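Carbohydrate binding module family 33 and 10 domain protein (Teredinibacter turnerae, PDB 6RW7) is an AA10 lytic polysaccharide monooxygenase, a copper enzyme that probably binds cellulose and cleaves its chains oxidatively, represented here by its catalytic domain. Local coordinates at residues V180-W185 and F196-V201. Sequence-based numbering, arbitrary orientation.
Sequences VIFAEW and FSCVDV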
loop_
_atom_site.group_PDB
_atom_site.type_symbol
_atom_site.label_atom_id
_atom_site.label_comp_id
_atom_site.label_asym_id
_atom_site.label_seq_id
_atom_site.Cartn_x
_atom_site.Cartn_y
_atom_site.Cartn_z
ATOM N N VAL A 180 6.715 3.535 -7.143
ATOM C CA VAL A 180 5.606 2.950 -6.356
ATOM C C VAL A 180 6.201 2.191 -5.190
ATOM O O VAL A 180 7.188 1.459 -5.375
ATOM C CB VAL A 180 4.735 2.014 -7.203
ATOM C CG1 VAL A 180 3.610 1.471 -6.350
ATOM C CG2 VAL A 180 4.184 2.700 -8.439
ATOM N N ILE A 181 5.592 2.370 -4.027
ATOM C CA ILE A 181 5.893 1.543 -2.832
ATOM C C ILE A 181 4.739 0.562 -2.649
ATOM O O ILE A 181 3.579 0.981 -2.653
ATOM C CB ILE A 181 6.153 2.447 -1.614
ATOM C CG1 ILE A 181 7.436 3.243 -1.847
ATOM C CG2 ILE A 181 6.192 1.636 -0.319
ATOM C CD1 ILE A 181 7.688 4.362 -0.873
ATOM N N PHE A 182 5.068 -0.719 -2.527
ATOM C CA PHE A 182 4.109 -1.816 -2.277
ATOM C C PHE A 182 4.352 -2.280 -0.837
ATOM O O PHE A 182 5.485 -2.655 -0.491
ATOM C CB PHE A 182 4.271 -2.919 -3.333
ATOM C CG PHE A 182 3.675 -4.227 -2.892
ATOM C CD1 PHE A 182 2.316 -4.424 -3.001
ATOM C CD2 PHE A 182 4.446 -5.218 -2.313
ATOM C CE1 PHE A 182 1.728 -5.592 -2.561
ATOM C CE2 PHE A 182 3.859 -6.392 -1.871
ATOM C CZ PHE A 182 2.505 -6.562 -1.986
ATOM N N ALA A 183 3.322 -2.251 0.002
ATOM C CA ALA A 183 3.473 -2.494 1.444
ATOM C C ALA A 183 2.456 -3.508 1.945
ATOM O O ALA A 183 1.324 -3.574 1.448
ATOM C CB ALA A 183 3.322 -1.200 2.201
ATOM N N GLU A 184 2.865 -4.215 2.983
ATOM C CA GLU A 184 2.039 -5.236 3.633
ATOM C C GLU A 184 2.000 -5.008 5.139
ATOM O O GLU A 184 3.039 -4.648 5.734
ATOM C CB GLU A 184 2.615 -6.632 3.395
ATOM C CG GLU A 184 2.819 -6.985 1.943
ATOM C CD GLU A 184 3.414 -8.363 1.715
ATOM O OE1 GLU A 184 3.911 -8.976 2.707
ATOM O OE2 GLU A 184 3.374 -8.812 0.554
ATOM N N TRP A 185 0.839 -5.296 5.715
ATOM C CA TRP A 185 0.660 -5.348 7.182
ATOM C C TRP A 185 0.203 -6.767 7.497
ATOM O O TRP A 185 -0.907 -7.118 7.090
ATOM C CB TRP A 185 -0.298 -4.258 7.660
ATOM C CG TRP A 185 -0.847 -4.479 9.031
ATOM C CD1 TRP A 185 -0.183 -4.924 10.137
ATOM C CD2 TRP A 185 -2.208 -4.249 9.425
ATOM N NE1 TRP A 185 -1.046 -5.017 11.188
ATOM C CE2 TRP A 185 -2.293 -4.620 10.780
ATOM C CE3 TRP A 185 -3.355 -3.784 8.765
ATOM C CZ2 TRP A 185 -3.489 -4.549 11.484
ATOM C CZ3 TRP A 185 -4.533 -3.705 9.473
ATOM C CH2 TRP A 185 -4.598 -4.103 10.809
ATOM N N PHE A 196 -2.749 -5.050 2.153
ATOM C CA PHE A 196 -1.840 -4.558 1.100
ATOM C C PHE A 196 -2.163 -3.111 0.758
ATOM O O PHE A 196 -3.307 -2.750 0.690
ATOM C CB PHE A 196 -1.938 -5.441 -0.149
ATOM C CG PHE A 196 -1.681 -6.888 0.145
ATOM C CD1 PHE A 196 -2.713 -7.724 0.541
ATOM C CD2 PHE A 196 -0.395 -7.393 0.091
ATOM C CE1 PHE A 196 -2.455 -9.047 0.844
ATOM C CE2 PHE A 196 -0.139 -8.722 0.393
ATOM C CZ PHE A 196 -1.177 -9.539 0.777
ATOM N N SER A 197 -1.134 -2.320 0.484
ATOM C CA SER A 197 -1.325 -0.886 0.183
ATOM C C SER A 197 -0.198 -0.401 -0.720
ATOM O O SER A 197 0.980 -0.647 -0.400
ATOM C CB SER A 197 -1.436 -0.118 1.465
ATOM O OG SER A 197 -1.910 1.210 1.271
ATOM N N CYS A 198 -0.547 0.218 -1.844
ATOM C CA CYS A 198 0.415 0.847 -2.777
ATOM C C CYS A 198 0.421 2.364 -2.606
ATOM O O CYS A 198 -0.650 2.956 -2.468
ATOM C CB CYS A 198 0.075 0.522 -4.220
ATOM S SG CYS A 198 0.649 -1.134 -4.668
ATOM N N VAL A 199 1.599 2.963 -2.679
ATOM C CA VAL A 199 1.776 4.427 -2.594
ATOM C C VAL A 199 2.479 4.897 -3.866
ATOM O O VAL A 199 3.598 4.417 -4.153
ATOM C CB VAL A 199 2.587 4.825 -1.348
ATOM C CG1 VAL A 199 2.552 6.332 -1.181
ATOM C CG2 VAL A 199 2.075 4.133 -0.092
ATOM N N ASP A 200 1.878 5.861 -4.543
ATOM C CA ASP A 200 2.454 6.518 -5.740
ATOM C C ASP A 200 3.235 7.736 -5.257
ATOM O O ASP A 200 2.615 8.661 -4.679
ATOM C CB ASP A 200 1.343 6.879 -6.726
ATOM C CG ASP A 200 0.680 5.666 -7.329
ATOM O OD1 ASP A 200 1.275 5.036 -8.201
ATOM O OD2 ASP A 200 -0.413 5.320 -6.876
ATOM N N VAL A 201 4.549 7.739 -5.473
ATOM C CA VAL A 201 5.447 8.806 -4.982
ATOM C C VAL A 201 6.296 9.371 -6.120
ATOM O O VAL A 201 6.618 8.653 -7.061
ATOM C CB VAL A 201 6.321 8.296 -3.833
ATOM C CG1 VAL A 201 5.487 8.160 -2.569
ATOM C CG2 VAL A 201 7.023 7.003 -4.209
#
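Ile181 and Val199 form a hydrogen-bonded pair in the antiparallel beta hairpin of strands 178-187 and 193-202, part of the immunoglobulin-like beta-sandwich core of this AA10 domain. The bond from Ile181 N to Val199 O (2.9 Å) is nearly straight at 169°, and the return bond is similar. The two bonds of the next such pair, Ala183 with Ser197, are more bent, their donors tilted about 20° from the carbonyl planes.

Val180 with Asp200, Phe182 with Cys198 and Glu184 with Phe196 are non-hydrogen-bonded pairs sharing one face. Phe182, its CG anti to the backbone N (chi1 161°), brings CZ to the edge of the Phe196 ring, 3.7 Å from Phe196 CD2. Its own edge meets sulfur, with Phe182 CD1 4.0 Å from Cys198 SG. Glu184 runs extended beside Phe196, where its aliphatic CG suits the ring; its carboxylate stands nearly perpendicular to that ring, OE2 in the ring plane 3.5 Å from Phe196 CE2. Val180 CG2 lies 3.7 Å from Asp200 OD1.

Around this face, Cys68 completes the disulfide of Cys198, Phe70 stacks on Phe196, Arg194 and Arg10 form salt bridges with Glu184 OE1 and Asp200 OD2, and Arg58 N hydrogen-bonds Glu184 OE2. The opposite face turns to the second sheet, branched Ile181 packing on Phe98, Val199 on Ile4 and small Ala183 against Trp100. There the compact hydroxyl Ser197 OG is hydrogen-bonded to both Gln11 OE1 and Ile4 N.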